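Local coordinates for ferulic acid esterase, AmCE1/Fae1A (PDB 5CXX), which probably hydrolyses feruloyl esters as an alpha/beta-hydrolase-fold esterase and binds the product ferulic acid in its pocket, at residues Tyr118-Ile130 against Met157-Arg169. Numbering follows the deposited sequence.
Sequences YYKGYDNFINELI and MGARTSLYIGYMR. With FER (3-(4-hydroxy-3-methoxyphenyl)-2-propenoic acid), chain D; GOL (glycerol), chain F.
One wall of the ferulic acid pocket is built where Tyr119 and Met157 meet, the latter opening the helix that follows what is probably the nucleophile elbow of this alpha/beta-hydrolase. Met157 N donates to FER O1 at 2.8 Å, as an oxyanion-hole amide would. Met157 CG lies over the face of the Tyr122 ring, a CH-pi contact 3.5 Å from Tyr122 CD2, because chi1 (-167°) turns it away from the backbone N and chi2 then bends the flexible chain; CE comes to 3.7 Å from Tyr119 CB, and SD makes Met-aromatic contacts with both rings. A flat tyrosine suits the pocket: the methoxy carbon FER C10 sits 3.3 Å above the centre of the Tyr119 ring, whose hydroxyl bonds Ser193. Replacing Tyr119 by a leucine would remove that flat face, and is likely to leave the methoxy group less closely packed and Ser193 OG without its hydroxyl mate.

The extended Arg160 also lines the pocket, NH1 lying 3.5 Å from FER C10, while NH2 forms a salt bridge to the syn lone pair of Asp123 OD1 at 2.8 Å and 168°. Its long, flat guanidinium suits this place, nearly coplanar with the carboxylate, giving NH1 to Pro183 O and receiving Met157 CE on its face; two waters bridge the charged pair, one also donating to Thr161 OG1. Farther along, branched Ile126 and Ile165 lie side by side, their chains running opposite ways, and Ile126 CB lies 3.7 Å from Ile165 CG1, filling the closest backbone approach.

Helix 157-168 crosses the short helical segment 125-130 at -66°; Phe125 and Thr161 both rest on Leu62 of strand 58-62, while Leu163 packs against strand 175-179.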
loop_
_atom_site.group_PDB
_atom_site.type_symbol
_atom_site.label_atom_id
_atom_site.label_comp_id
_atom_site.label_asym_id
_atom_site.label_seq_id
_atom_site.Cartn_x
_atom_site.Cartn_y
_atom_site.Cartn_z
ATOM N N TYR A 118 13.696 -14.769 1.558
ATOM C CA TYR A 118 12.343 -14.423 2.027
ATOM C C TYR A 118 11.763 -13.208 1.246
ATOM O O TYR A 118 10.576 -13.152 0.876
ATOM C CB TYR A 118 12.365 -14.167 3.574
ATOM C CG TYR A 118 11.005 -13.836 4.165
ATOM C CD1 TYR A 118 9.973 -14.793 4.147
ATOM C CD2 TYR A 118 10.787 -12.629 4.825
ATOM C CE1 TYR A 118 8.732 -14.477 4.675
ATOM C CE2 TYR A 118 9.568 -12.322 5.391
ATOM C CZ TYR A 118 8.530 -13.257 5.306
ATOM O OH TYR A 118 7.285 -12.909 5.843
ATOM N N TYR A 119 12.627 -12.209 0.947
ATOM C CA TYR A 119 12.124 -11.082 0.181
ATOM C C TYR A 119 11.533 -11.449 -1.164
ATOM O O TYR A 119 10.622 -10.726 -1.625
ATOM C CB TYR A 119 13.277 -10.079 -0.042
ATOM C CG TYR A 119 14.023 -9.636 1.197
ATOM C CD1 TYR A 119 13.441 -9.606 2.476
ATOM C CD2 TYR A 119 15.337 -9.167 1.074
ATOM C CE1 TYR A 119 14.161 -9.199 3.584
ATOM C CE2 TYR A 119 16.029 -8.714 2.192
ATOM C CZ TYR A 119 15.442 -8.735 3.423
ATOM O OH TYR A 119 16.175 -8.336 4.525
ATOM N N LYS A 120 12.091 -12.479 -1.817
ATOM C CA LYS A 120 11.598 -12.860 -3.164
ATOM C C LYS A 120 10.081 -13.104 -3.187
ATOM O O LYS A 120 9.416 -12.862 -4.192
ATOM C CB LYS A 120 12.305 -14.118 -3.662
ATOM C CG LYS A 120 13.800 -13.819 -3.998
ATOM C CD LYS A 120 14.429 -15.135 -4.453
ATOM C CE LYS A 120 15.954 -14.954 -4.689
ATOM N NZ LYS A 120 16.559 -16.286 -4.952
ATOM N N GLY A 121 9.536 -13.628 -2.083
ATOM C CA GLY A 121 8.093 -13.857 -2.005
ATOM C C GLY A 121 7.258 -12.591 -2.019
ATOM O O GLY A 121 6.147 -12.582 -2.596
ATOM N N TYR A 122 7.807 -11.508 -1.491
ATOM C CA TYR A 122 7.157 -10.223 -1.593
ATOM C C TYR A 122 7.283 -9.671 -3.014
ATOM O O TYR A 122 6.341 -9.062 -3.562
ATOM C CB TYR A 122 7.776 -9.187 -0.556
ATOM C CG TYR A 122 7.340 -9.540 0.850
ATOM C CD1 TYR A 122 7.948 -10.593 1.544
ATOM C CD2 TYR A 122 6.296 -8.785 1.469
ATOM C CE1 TYR A 122 7.480 -10.939 2.851
ATOM C CE2 TYR A 122 5.857 -9.124 2.778
ATOM C CZ TYR A 122 6.424 -10.190 3.407
ATOM O OH TYR A 122 5.983 -10.537 4.697
ATOM N N ASP A 123 8.469 -9.856 -3.597
ATOM C CA ASP A 123 8.640 -9.412 -4.997
ATOM C C ASP A 123 7.643 -10.099 -5.904
ATOM O O ASP A 123 7.095 -9.493 -6.850
ATOM C CB ASP A 123 10.056 -9.713 -5.514
ATOM C CG ASP A 123 11.161 -9.086 -4.661
ATOM O OD1 ASP A 123 10.837 -8.067 -3.997
ATOM O OD2 ASP A 123 12.292 -9.602 -4.716
ATOM N N ASN A 124 7.338 -11.371 -5.628
ATOM C CA ASN A 124 6.459 -12.121 -6.492
ATOM C C ASN A 124 5.011 -11.697 -6.369
ATOM O O ASN A 124 4.155 -12.122 -7.171
ATOM C CB ASN A 124 6.601 -13.647 -6.166
ATOM C CG ASN A 124 6.118 -14.502 -7.295
ATOM O OD1 ASN A 124 6.453 -14.246 -8.475
ATOM N ND2 ASN A 124 5.407 -15.585 -6.958
ATOM N N PHE A 125 4.713 -10.859 -5.380
ATOM C CA PHE A 125 3.371 -10.360 -5.191
ATOM C C PHE A 125 2.877 -9.564 -6.415
ATOM O O PHE A 125 1.662 -9.530 -6.639
ATOM C CB PHE A 125 3.278 -9.471 -3.923
ATOM C CG PHE A 125 1.836 -9.099 -3.621
ATOM C CD1 PHE A 125 0.957 -10.074 -3.135
ATOM C CD2 PHE A 125 1.354 -7.824 -3.878
ATOM C CE1 PHE A 125 -0.394 -9.777 -2.938
ATOM C CE2 PHE A 125 0.044 -7.524 -3.670
ATOM C CZ PHE A 125 -0.858 -8.489 -3.175
ATOM N N ILE A 126 3.794 -9.023 -7.221
ATOM C CA ILE A 126 3.326 -8.371 -8.461
ATOM C C ILE A 126 2.521 -9.356 -9.319
ATOM O O ILE A 126 1.482 -9.006 -9.866
ATOM C CB ILE A 126 4.502 -7.761 -9.245
ATOM C CG1 ILE A 126 3.969 -6.949 -10.451
ATOM C CG2 ILE A 126 5.470 -8.868 -9.787
ATOM C CD1 ILE A 126 5.119 -6.076 -11.063
ATOM N N ASN A 127 2.902 -10.625 -9.344
ATOM C CA ASN A 127 2.185 -11.618 -10.098
ATOM C C ASN A 127 0.869 -12.043 -9.391
ATOM O O ASN A 127 -0.174 -12.184 -10.044
ATOM C CB ASN A 127 3.085 -12.858 -10.349
ATOM C CG ASN A 127 4.283 -12.473 -11.196
ATOM O OD1 ASN A 127 4.070 -11.847 -12.242
ATOM N ND2 ASN A 127 5.516 -12.717 -10.731
ATOM N N GLU A 128 0.937 -12.187 -8.062
ATOM C CA GLU A 128 -0.279 -12.515 -7.263
ATOM C C GLU A 128 -1.341 -11.442 -7.451
ATOM O O GLU A 128 -2.499 -11.763 -7.720
ATOM C CB GLU A 128 0.091 -12.624 -5.763
ATOM C CG GLU A 128 -1.125 -12.931 -4.847
ATOM C CD GLU A 128 -1.699 -14.327 -5.137
ATOM O OE1 GLU A 128 -1.025 -15.153 -5.807
ATOM O OE2 GLU A 128 -2.845 -14.591 -4.710
ATOM N N LEU A 129 -0.913 -10.180 -7.396
ATOM C CA LEU A 129 -1.905 -9.094 -7.481
ATOM C C LEU A 129 -2.546 -9.081 -8.894
ATOM O O LEU A 129 -3.768 -9.021 -9.042
ATOM C CB LEU A 129 -1.217 -7.759 -7.125
ATOM C CG LEU A 129 -2.197 -6.557 -7.287
ATOM C CD1 LEU A 129 -3.288 -6.581 -6.220
ATOM C CD2 LEU A 129 -1.372 -5.228 -7.189
ATOM N N ILE A 130 -1.689 -9.085 -9.932
ATOM C CA ILE A 130 -2.189 -8.819 -11.302
ATOM C C ILE A 130 -2.870 -10.037 -11.901
ATOM O O ILE A 130 -3.911 -9.905 -12.572
ATOM C CB ILE A 130 -1.000 -8.316 -12.176
ATOM C CG1 ILE A 130 -0.599 -6.935 -11.639
ATOM C CG2 ILE A 130 -1.375 -8.305 -13.648
ATOM C CD1 ILE A 130 0.750 -6.423 -12.269
ATOM N N MET A 157 7.972 -3.196 4.039
ATOM C CA MET A 157 8.148 -4.013 2.859
ATOM C C MET A 157 6.959 -3.890 1.883
ATOM O O MET A 157 7.122 -4.003 0.668
ATOM C CB MET A 157 8.312 -5.527 3.269
ATOM C CG MET A 157 8.827 -6.377 2.094
ATOM S SD MET A 157 10.603 -6.018 1.778
ATOM C CE MET A 157 10.960 -7.247 0.506
ATOM N N GLY A 158 5.755 -3.710 2.426
ATOM C CA GLY A 158 4.545 -3.569 1.579
ATOM C C GLY A 158 4.572 -2.228 0.820
ATOM O O GLY A 158 3.973 -2.134 -0.257
ATOM N N ALA A 159 5.267 -1.248 1.378
ATOM C CA ALA A 159 5.442 0.044 0.705
ATOM C C ALA A 159 6.518 -0.052 -0.419
ATOM O O ALA A 159 6.365 0.576 -1.476
ATOM C CB ALA A 159 5.870 1.090 1.747
ATOM N N ARG A 160 7.600 -0.783 -0.169
ATOM C CA ARG A 160 8.529 -1.114 -1.234
ATOM C C ARG A 160 7.804 -1.820 -2.376
ATOM O O ARG A 160 7.985 -1.479 -3.566
ATOM C CB ARG A 160 9.678 -1.980 -0.650
ATOM C CG ARG A 160 10.197 -2.978 -1.683
ATOM C CD ARG A 160 11.510 -3.666 -1.179
ATOM N NE ARG A 160 11.669 -4.904 -1.921
ATOM C CZ ARG A 160 12.822 -5.591 -1.905
ATOM N NH1 ARG A 160 13.885 -5.132 -1.222
ATOM N NH2 ARG A 160 12.896 -6.752 -2.566
ATOM N N THR A 161 6.928 -2.773 -2.005
ATOM C CA THR A 161 6.267 -3.555 -3.027
ATOM C C THR A 161 5.260 -2.672 -3.771
ATOM O O THR A 161 5.115 -2.781 -5.004
ATOM C CB THR A 161 5.555 -4.780 -2.360
ATOM O OG1 THR A 161 6.612 -5.558 -1.734
ATOM C CG2 THR A 161 4.824 -5.639 -3.424
ATOM N N SER A 162 4.578 -1.784 -3.048
ATOM C CA SER A 162 3.629 -0.857 -3.704
ATOM C C SER A 162 4.329 0.061 -4.700
ATOM O O SER A 162 3.814 0.315 -5.799
ATOM C CB SER A 162 2.899 0.009 -2.665
ATOM O OG SER A 162 2.042 -0.778 -1.877
ATOM N N LEU A 163 5.513 0.573 -4.330
ATOM C CA LEU A 163 6.219 1.463 -5.254
ATOM C C LEU A 163 6.715 0.695 -6.488
ATOM O O LEU A 163 6.634 1.196 -7.616
ATOM C CB LEU A 163 7.453 2.092 -4.573
ATOM C CG LEU A 163 7.076 3.246 -3.654
ATOM C CD1 LEU A 163 8.287 3.627 -2.722
ATOM C CD2 LEU A 163 6.660 4.504 -4.482
ATOM N N TYR A 164 7.216 -0.526 -6.255
ATOM C CA TYR A 164 7.716 -1.330 -7.370
ATOM C C TYR A 164 6.581 -1.593 -8.369
ATOM O O TYR A 164 6.732 -1.419 -9.590
ATOM C CB TYR A 164 8.297 -2.639 -6.799
ATOM C CG TYR A 164 8.698 -3.654 -7.839
ATOM C CD1 TYR A 164 9.697 -3.369 -8.766
ATOM C CD2 TYR A 164 8.139 -4.918 -7.790
ATOM C CE1 TYR A 164 10.082 -4.335 -9.692
ATOM C CE2 TYR A 164 8.533 -5.912 -8.734
ATOM C CZ TYR A 164 9.472 -5.570 -9.682
ATOM O OH TYR A 164 9.877 -6.543 -10.588
ATOM N N ILE A 165 5.455 -2.085 -7.842
ATOM C CA ILE A 165 4.364 -2.435 -8.737
ATOM C C ILE A 165 3.782 -1.179 -9.365
ATOM O O ILE A 165 3.442 -1.129 -10.576
ATOM C CB ILE A 165 3.287 -3.247 -7.977
ATOM C CG1 ILE A 165 3.843 -4.606 -7.520
ATOM C CG2 ILE A 165 2.061 -3.428 -8.919
ATOM C CD1 ILE A 165 2.882 -5.285 -6.481
ATOM N N GLY A 166 3.598 -0.124 -8.558
ATOM C CA GLY A 166 2.964 1.119 -9.038
ATOM C C GLY A 166 3.784 1.799 -10.128
ATOM O O GLY A 166 3.180 2.486 -10.981
ATOM N N TYR A 167 5.117 1.639 -10.112
ATOM C CA TYR A 167 5.898 2.255 -11.178
ATOM C C TYR A 167 6.101 1.269 -12.332
ATOM O O TYR A 167 6.018 1.722 -13.522
ATOM C CB TYR A 167 7.256 2.802 -10.662
ATOM C CG TYR A 167 7.027 4.179 -10.077
ATOM C CD1 TYR A 167 6.630 4.312 -8.740
ATOM C CD2 TYR A 167 7.203 5.326 -10.860
ATOM C CE1 TYR A 167 6.377 5.577 -8.192
ATOM C CE2 TYR A 167 6.928 6.614 -10.345
ATOM C CZ TYR A 167 6.528 6.714 -8.993
ATOM O OH TYR A 167 6.249 7.992 -8.527
ATOM N N MET A 168 6.276 -0.026 -12.060
ATOM C CA MET A 168 6.509 -0.916 -13.211
ATOM C C MET A 168 5.213 -1.143 -13.979
ATOM O O MET A 168 5.301 -1.399 -15.208
ATOM C CB MET A 168 7.065 -2.274 -12.790
ATOM C CG MET A 168 8.508 -2.172 -12.155
ATOM S SD MET A 168 9.802 -1.358 -13.200
ATOM C CE MET A 168 9.691 0.367 -12.727
ATOM N N ARG A 169 4.071 -1.065 -13.275
ATOM C CA ARG A 169 2.765 -1.283 -13.919
ATOM C C ARG A 169 1.839 -0.120 -13.578
ATOM O O ARG A 169 0.661 -0.312 -13.152
ATOM C CB ARG A 169 2.171 -2.641 -13.501
ATOM C CG ARG A 169 2.875 -3.868 -14.113
ATOM C CD ARG A 169 2.973 -3.852 -15.675
ATOM N NE ARG A 169 1.641 -3.685 -16.293
ATOM C CZ ARG A 169 0.903 -4.710 -16.676
ATOM N NH1 ARG A 169 1.274 -5.999 -16.430
ATOM N NH2 ARG A 169 -0.276 -4.489 -17.307
HETATM C C4 FER D . 15.668 -4.666 5.214
HETATM C C5 FER D . 15.219 -4.073 6.429
HETATM C C6 FER D . 13.882 -4.008 6.693
HETATM C C3 FER D . 14.708 -5.091 4.277
HETATM C C2 FER D . 13.364 -5.058 4.535
HETATM C C1 FER D . 12.942 -4.500 5.728
HETATM C C10 FER D . 14.272 -5.818 2.139
HETATM C C7 FER D . 11.479 -4.486 6.013
HETATM C C8 FER D . 10.939 -4.295 7.229
HETATM C C9 FER D . 9.418 -4.307 7.358
HETATM O O1 FER D . 8.645 -4.516 6.369
HETATM O O2 FER D . 8.922 -4.136 8.502
HETATM O O4 FER D . 16.973 -4.783 4.843
HETATM O O3 FER D . 15.261 -5.602 3.140
HETATM C C1 GOL F . 2.467 -9.248 -13.963
HETATM O O1 GOL F . 2.144 -10.636 -13.871
HETATM C C2 GOL F . 3.957 -9.015 -14.181
HETATM O O2 GOL F . 4.328 -9.752 -15.348
HETATM C C3 GOL F . 4.179 -7.500 -14.435
HETATM O O3 GOL F . 3.802 -7.158 -15.763
HETATM O O HOH W 1 9.265 -6.236 -2.743
HETATM O O HOH W 2 14.607 -8.876 -3.609
HETATM O O HOH W 3 9.160 -9.690 -9.430
#